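Local structure of NADH oxidoreductase (Mesorhizobium loti, 3PI7) at residues S9-L14 against A121-A126; K79-G84 against S115-W120. The protein probably acts as an NADPH-binding oxidoreductase, a putative quinone reductase that joins a GroES-like fold to a Rossmann fold. All blocks are in the same frame, centred on the assembly; numbering follows the deposited sequence.

Contact 1: S9-L14 against A121-A126; sequences SEMKAL and AEYAVA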
loop_
_atom_site.group_PDB
_atom_site.type_symbol
_atom_site.label_atom_id
_atom_site.label_comp_id
_atom_site.label_asym_id
_atom_site.label_seq_id
_atom_site.Cartn_x
_atom_site.Cartn_y
_atom_site.Cartn_z
ATOM N N SER A 9 13.935 -45.875 -12.088
ATOM C CA SER A 9 15.068 -45.033 -11.756
ATOM C C SER A 9 15.162 -43.873 -12.758
ATOM O O SER A 9 15.904 -42.944 -12.512
ATOM C CB SER A 9 16.357 -45.839 -11.691
ATOM O OG SER A 9 16.622 -46.501 -12.904
ATOM N N GLU A 10 14.405 -43.926 -13.868
ATOM C CA GLU A 10 14.411 -42.873 -14.881
ATOM C C GLU A 10 12.989 -42.428 -15.150
ATOM O O GLU A 10 12.058 -43.225 -15.044
ATOM C CB GLU A 10 15.083 -43.418 -16.153
ATOM C CG GLU A 10 15.350 -42.412 -17.249
ATOM C CD GLU A 10 16.311 -42.925 -18.299
ATOM O OE1 GLU A 10 17.397 -43.419 -17.923
ATOM O OE2 GLU A 10 15.971 -42.845 -19.500
HETATM N N MSE A 11 12.819 -41.177 -15.539
HETATM C CA MSE A 11 11.469 -40.666 -15.854
HETATM C C MSE A 11 11.499 -39.582 -16.917
HETATM O O MSE A 11 12.538 -38.958 -17.146
HETATM C CB MSE A 11 10.837 -40.077 -14.576
HETATM C CG MSE A 11 11.647 -38.865 -14.015
HETATM SE SE MSE A 11 10.745 -38.049 -12.576
HETATM C CE MSE A 11 11.828 -36.525 -12.406
ATOM N N LYS A 12 10.361 -39.355 -17.570
ATOM C CA LYS A 12 10.250 -38.238 -18.485
ATOM C C LYS A 12 9.748 -37.043 -17.679
ATOM O O LYS A 12 9.037 -37.218 -16.687
ATOM C CB LYS A 12 9.377 -38.520 -19.719
ATOM C CG LYS A 12 7.950 -38.976 -19.501
ATOM C CD LYS A 12 7.279 -39.208 -20.860
ATOM C CE LYS A 12 5.768 -39.288 -20.815
ATOM N NZ LYS A 12 5.277 -40.501 -20.118
ATOM N N ALA A 13 10.158 -35.833 -18.080
ATOM C CA ALA A 13 9.806 -34.611 -17.377
ATOM C C ALA A 13 9.988 -33.418 -18.279
ATOM O O ALA A 13 10.647 -33.554 -19.316
ATOM C CB ALA A 13 10.682 -34.463 -16.130
ATOM N N LEU A 14 9.392 -32.261 -17.908
ATOM C CA LEU A 14 9.546 -30.974 -18.625
ATOM C C LEU A 14 10.509 -30.167 -17.799
ATOM O O LEU A 14 10.149 -29.689 -16.712
ATOM C CB LEU A 14 8.193 -30.257 -18.807
ATOM C CG LEU A 14 7.092 -31.075 -19.470
ATOM C CD1 LEU A 14 5.840 -30.249 -19.605
ATOM C CD2 LEU A 14 7.545 -31.622 -20.857
ATOM N N ALA A 121 6.277 -33.967 -14.559
ATOM C CA ALA A 121 7.182 -35.083 -14.503
ATOM C C ALA A 121 6.428 -36.306 -14.102
ATOM O O ALA A 121 5.354 -36.193 -13.519
ATOM C CB ALA A 121 8.247 -34.784 -13.452
ATOM N N GLU A 122 6.972 -37.475 -14.401
ATOM C CA GLU A 122 6.325 -38.699 -13.987
ATOM C C GLU A 122 6.300 -38.854 -12.470
ATOM O O GLU A 122 5.383 -39.481 -11.947
ATOM C CB GLU A 122 7.003 -39.889 -14.653
ATOM C CG GLU A 122 6.507 -40.006 -16.083
ATOM C CD GLU A 122 7.110 -41.114 -16.920
ATOM O OE1 GLU A 122 8.328 -41.364 -16.794
ATOM O OE2 GLU A 122 6.397 -41.616 -17.815
ATOM N N TYR A 123 7.299 -38.316 -11.783
ATOM C CA TYR A 123 7.459 -38.330 -10.328
ATOM C C TYR A 123 7.850 -36.949 -9.857
ATOM O O TYR A 123 8.754 -36.337 -10.437
ATOM C CB TYR A 123 8.530 -39.359 -9.882
ATOM C CG TYR A 123 8.144 -40.762 -10.292
ATOM C CD1 TYR A 123 8.384 -41.222 -11.590
ATOM C CD2 TYR A 123 7.425 -41.584 -9.431
ATOM C CE1 TYR A 123 7.893 -42.449 -12.028
ATOM C CE2 TYR A 123 6.949 -42.825 -9.851
ATOM C CZ TYR A 123 7.199 -43.258 -11.147
ATOM O OH TYR A 123 6.715 -44.454 -11.579
ATOM N N ALA A 124 7.205 -36.479 -8.788
ATOM C CA ALA A 124 7.496 -35.163 -8.189
ATOM C C ALA A 124 7.841 -35.360 -6.740
ATOM O O ALA A 124 7.564 -36.428 -6.182
ATOM C CB ALA A 124 6.275 -34.248 -8.324
ATOM N N VAL A 125 8.473 -34.363 -6.132
ATOM C CA VAL A 125 8.766 -34.423 -4.706
ATOM C C VAL A 125 8.002 -33.294 -4.027
ATOM O O VAL A 125 7.987 -32.166 -4.529
ATOM C CB VAL A 125 10.289 -34.348 -4.406
ATOM C CG1 VAL A 125 10.553 -34.271 -2.904
ATOM C CG2 VAL A 125 11.020 -35.527 -5.021
ATOM N N ALA A 126 7.353 -33.598 -2.913
ATOM C CA ALA A 126 6.704 -32.569 -2.127
ATOM C C ALA A 126 6.976 -32.821 -0.677
ATOM O O ALA A 126 7.234 -33.969 -0.278
ATOM C CB ALA A 126 5.178 -32.573 -2.412
HETATM O O HOH W 1 9.491 -43.938 -15.870
#
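Lys12 and Glu122 grip each other where the N-terminal strand of the GroES-like part, 10-16, passes the start of strand 123-127. The pairing is a single beta bridge, Ala13 with Ala121, whose CA atoms lie 3.9 Å apart. At this point Glu122 does with its side chain what a neighbouring strand would do with its backbone: OE1 accepts the amide N of Lys12 at 3.0 Å, while the amide N of Glu122 gives a bond to Lys12 O. The carboxylate is thus tied to one residue by main chain and side chain together, for Lys12 NZ closes a salt bridge to Glu122 OE2 at 2.8 Å. Both nitrogens meet the carboxylate from above its plane. Lys12 CG stands between its own N and carbonyl carbon (chi1 56°), which sets it against Glu122 CD; the two side chains cross at about a right angle. Buried apolar packing completes this tight part. Ala13 CB touches Ala121 CB at 3.6 Å. Met11, a selenomethionine, packs its SE on Tyr123 CB at 3.7 Å, and the same SE lies at the edge of the Tyr123 ring, 5.3 Å from its centroid and 86° off the normal, a Met-aromatic contact. Met11 CE reaches toward Ala121 CB, and Ile42 and Val44 pack on the same side chain. Lys12 NZ has a second salt-bridge partner in the C-terminal carboxylate of Pro349. The loose side is the exposed Glu10 end, where the CB of Glu10 points away from 121-126. There a water takes the place of direct contact, donating to Glu10 O at 2.8 Å and to Glu122 OE1 at 3.0 Å.

Contact 2: K79-G84 against S115-W120; sequences KGRPAG and SNWGSW. With GOL (glycerol), chain B.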
loop_
_atom_site.group_PDB
_atom_site.type_symbol
_atom_site.label_atom_id
_atom_site.label_comp_id
_atom_site.label_asym_id
_atom_site.label_seq_id
_atom_site.Cartn_x
_atom_site.Cartn_y
_atom_site.Cartn_z
ATOM N N LYS A 79 17.858 -24.787 -13.027
ATOM C CA LYS A 79 18.012 -25.346 -14.365
ATOM C C LYS A 79 18.100 -26.867 -14.308
ATOM O O LYS A 79 18.824 -27.426 -13.488
ATOM C CB LYS A 79 19.264 -24.765 -15.058
ATOM C CG LYS A 79 19.555 -25.375 -16.419
ATOM C CD LYS A 79 20.548 -24.512 -17.228
ATOM C CE LYS A 79 20.906 -25.175 -18.541
ATOM N NZ LYS A 79 19.788 -25.148 -19.529
ATOM N N GLY A 80 17.356 -27.507 -15.193
ATOM C CA GLY A 80 17.358 -28.953 -15.335
ATOM C C GLY A 80 16.361 -29.678 -14.464
ATOM O O GLY A 80 16.281 -30.911 -14.531
ATOM N N ARG A 81 15.628 -28.950 -13.601
ATOM C CA ARG A 81 14.611 -29.586 -12.785
ATOM C C ARG A 81 13.276 -29.483 -13.465
ATOM O O ARG A 81 13.017 -28.495 -14.146
ATOM C CB ARG A 81 14.512 -28.938 -11.379
ATOM C CG ARG A 81 15.801 -28.985 -10.625
ATOM C CD ARG A 81 16.258 -30.400 -10.314
ATOM N NE ARG A 81 17.518 -30.315 -9.577
ATOM C CZ ARG A 81 17.583 -30.125 -8.257
ATOM N NH1 ARG A 81 16.473 -30.046 -7.535
ATOM N NH2 ARG A 81 18.758 -29.954 -7.662
ATOM N N PRO A 82 12.396 -30.452 -13.226
ATOM C CA PRO A 82 11.030 -30.339 -13.736
ATOM C C PRO A 82 10.310 -29.190 -13.052
ATOM O O PRO A 82 10.447 -28.969 -11.828
ATOM C CB PRO A 82 10.381 -31.667 -13.280
ATOM C CG PRO A 82 11.528 -32.605 -13.080
ATOM C CD PRO A 82 12.570 -31.712 -12.472
ATOM N N ALA A 83 9.581 -28.430 -13.846
ATOM C CA ALA A 83 8.725 -27.341 -13.364
ATOM C C ALA A 83 7.353 -27.952 -12.931
ATOM O O ALA A 83 7.173 -29.157 -13.030
ATOM C CB ALA A 83 8.546 -26.321 -14.484
ATOM N N GLY A 84 6.425 -27.108 -12.474
ATOM C CA GLY A 84 5.088 -27.531 -12.082
ATOM C C GLY A 84 4.919 -27.463 -10.589
ATOM O O GLY A 84 5.634 -28.129 -9.828
ATOM N N SER A 115 10.553 -27.751 -3.355
ATOM C CA SER A 115 11.276 -29.043 -3.482
ATOM C C SER A 115 12.243 -29.070 -4.682
ATOM O O SER A 115 13.235 -29.818 -4.673
ATOM C CB SER A 115 10.283 -30.194 -3.659
ATOM O OG SER A 115 9.768 -30.193 -4.989
ATOM N N ASN A 116 11.944 -28.263 -5.715
ATOM C CA ASN A 116 12.716 -28.214 -6.951
ATOM C C ASN A 116 12.665 -29.573 -7.704
ATOM O O ASN A 116 13.565 -29.892 -8.471
ATOM C CB ASN A 116 14.149 -27.737 -6.698
ATOM C CG ASN A 116 14.173 -26.246 -6.434
ATOM O OD1 ASN A 116 13.533 -25.475 -7.160
ATOM N ND2 ASN A 116 14.953 -25.813 -5.429
ATOM N N TRP A 117 11.541 -30.293 -7.548
ATOM C CA TRP A 117 11.158 -31.513 -8.277
ATOM C C TRP A 117 9.686 -31.365 -8.572
ATOM O O TRP A 117 8.839 -31.837 -7.816
ATOM C CB TRP A 117 11.460 -32.788 -7.477
ATOM C CG TRP A 117 12.926 -32.980 -7.287
ATOM C CD1 TRP A 117 13.648 -32.717 -6.163
ATOM C CD2 TRP A 117 13.871 -33.304 -8.308
ATOM N NE1 TRP A 117 14.981 -32.955 -6.395
ATOM C CE2 TRP A 117 15.151 -33.279 -7.715
ATOM C CE3 TRP A 117 13.757 -33.665 -9.663
ATOM C CZ2 TRP A 117 16.304 -33.590 -8.425
ATOM C CZ3 TRP A 117 14.912 -33.967 -10.375
ATOM C CH2 TRP A 117 16.166 -33.925 -9.753
ATOM N N GLY A 118 9.409 -30.648 -9.648
ATOM C CA GLY A 118 8.062 -30.246 -10.022
ATOM C C GLY A 118 7.105 -31.310 -10.461
ATOM O O GLY A 118 7.496 -32.430 -10.791
ATOM N N SER A 119 5.841 -30.906 -10.597
ATOM C CA SER A 119 4.804 -31.855 -10.982
ATOM C C SER A 119 4.770 -32.187 -12.488
ATOM O O SER A 119 4.003 -33.059 -12.859
ATOM C CB SER A 119 3.445 -31.309 -10.568
ATOM O OG SER A 119 3.177 -30.083 -11.220
ATOM N N TRP A 120 5.504 -31.477 -13.351
ATOM C CA TRP A 120 5.473 -31.721 -14.815
ATOM C C TRP A 120 6.526 -32.790 -15.139
ATOM O O TRP A 120 7.527 -32.565 -15.831
ATOM C CB TRP A 120 5.681 -30.427 -15.611
ATOM C CG TRP A 120 4.622 -29.393 -15.377
ATOM C CD1 TRP A 120 3.493 -29.513 -14.616
ATOM C CD2 TRP A 120 4.621 -28.068 -15.887
ATOM N NE1 TRP A 120 2.797 -28.337 -14.617
ATOM C CE2 TRP A 120 3.455 -27.433 -15.400
ATOM C CE3 TRP A 120 5.490 -27.353 -16.712
ATOM C CZ2 TRP A 120 3.134 -26.118 -15.725
ATOM C CZ3 TRP A 120 5.163 -26.042 -17.041
ATOM C CH2 TRP A 120 4.025 -25.429 -16.511
HETATM C C1 GOL B . 10.554 -26.237 -9.069
HETATM O O1 GOL B . 10.834 -26.728 -10.336
HETATM C C2 GOL B . 9.093 -26.377 -8.671
HETATM O O2 GOL B . 8.353 -26.894 -9.775
HETATM C C3 GOL B . 9.190 -27.190 -7.414
HETATM O O3 GOL B . 9.922 -26.343 -6.438
HETATM O O HOH W 2 16.440 -30.271 -4.601
#
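The 81-84 and 115-120 backbones run 71° apart, yet three main-chain bonds join them: Gly118 N to Pro82 O, Trp120 N to Ala83 O and Ser119 N to Gly84 O, each 2.9 Å long. Glycines permit this closeness; Gly118 CA comes within 3.3 Å of Ala83 O, and Gly84 CA lies over the five-membered ring of Trp120, 3.5 Å from its centroid in a CH-pi contact. At the other end Arg81 lies across Trp117. Its chain bends at chi2 (-64°), with CD placed over the six-membered ring, and the guanidinium stacks on the indole with planes 10° apart and centres 4.4 Å apart. Arg81 NH1 also donates to Asn116 O at 3.1 Å, nearly in the guanidinium plane, and to a water that links it to Ser115 O; stack and bonds together hold the guanidinium flat. Pro82 CD packs against Trp117 CE3 at 3.6 Å. A glycerol, probably from the crystallisation liquor, bridges the segments by hydrogen bonds to Pro82 O, Gly84 O and Asn116 N. Both segments are loops of the GroES-like domain: 79-84 follows helix 63-69 and precedes strand 86-94, while the loop 115-120 connects strand 107-111 to strand 123-127. Strand 10-16 meets Pro82 and Ala83, strand 37-43 also packs on both tryptophans, and Trp120 NE1 donates to Ser60 O on strand 58-60.

The two contacts, with centres about 8 Å apart, form one continuous piece of the GroES-like part, and 115-120 runs directly into 121-126. The same chain run therefore faces loop 79-84 first and strand 10-16 next. The two contacts are also stitched together: Leu14 N lies 2.8 Å from Trp120 O and Val125 O lies 2.7 Å from Ser115 OG, both probable hydrogen bonds, while Ala124 CB packs 3.3 Å from Gly118 O. Leu14 also shares a backbone bond with Ala83. The glycerol belongs to contact 2, whose Asn116 side chain is about 13 Å from the potassium ion; Asp19 and Tyr21 form that site, and Lys79 N bonds Asp19 OD1.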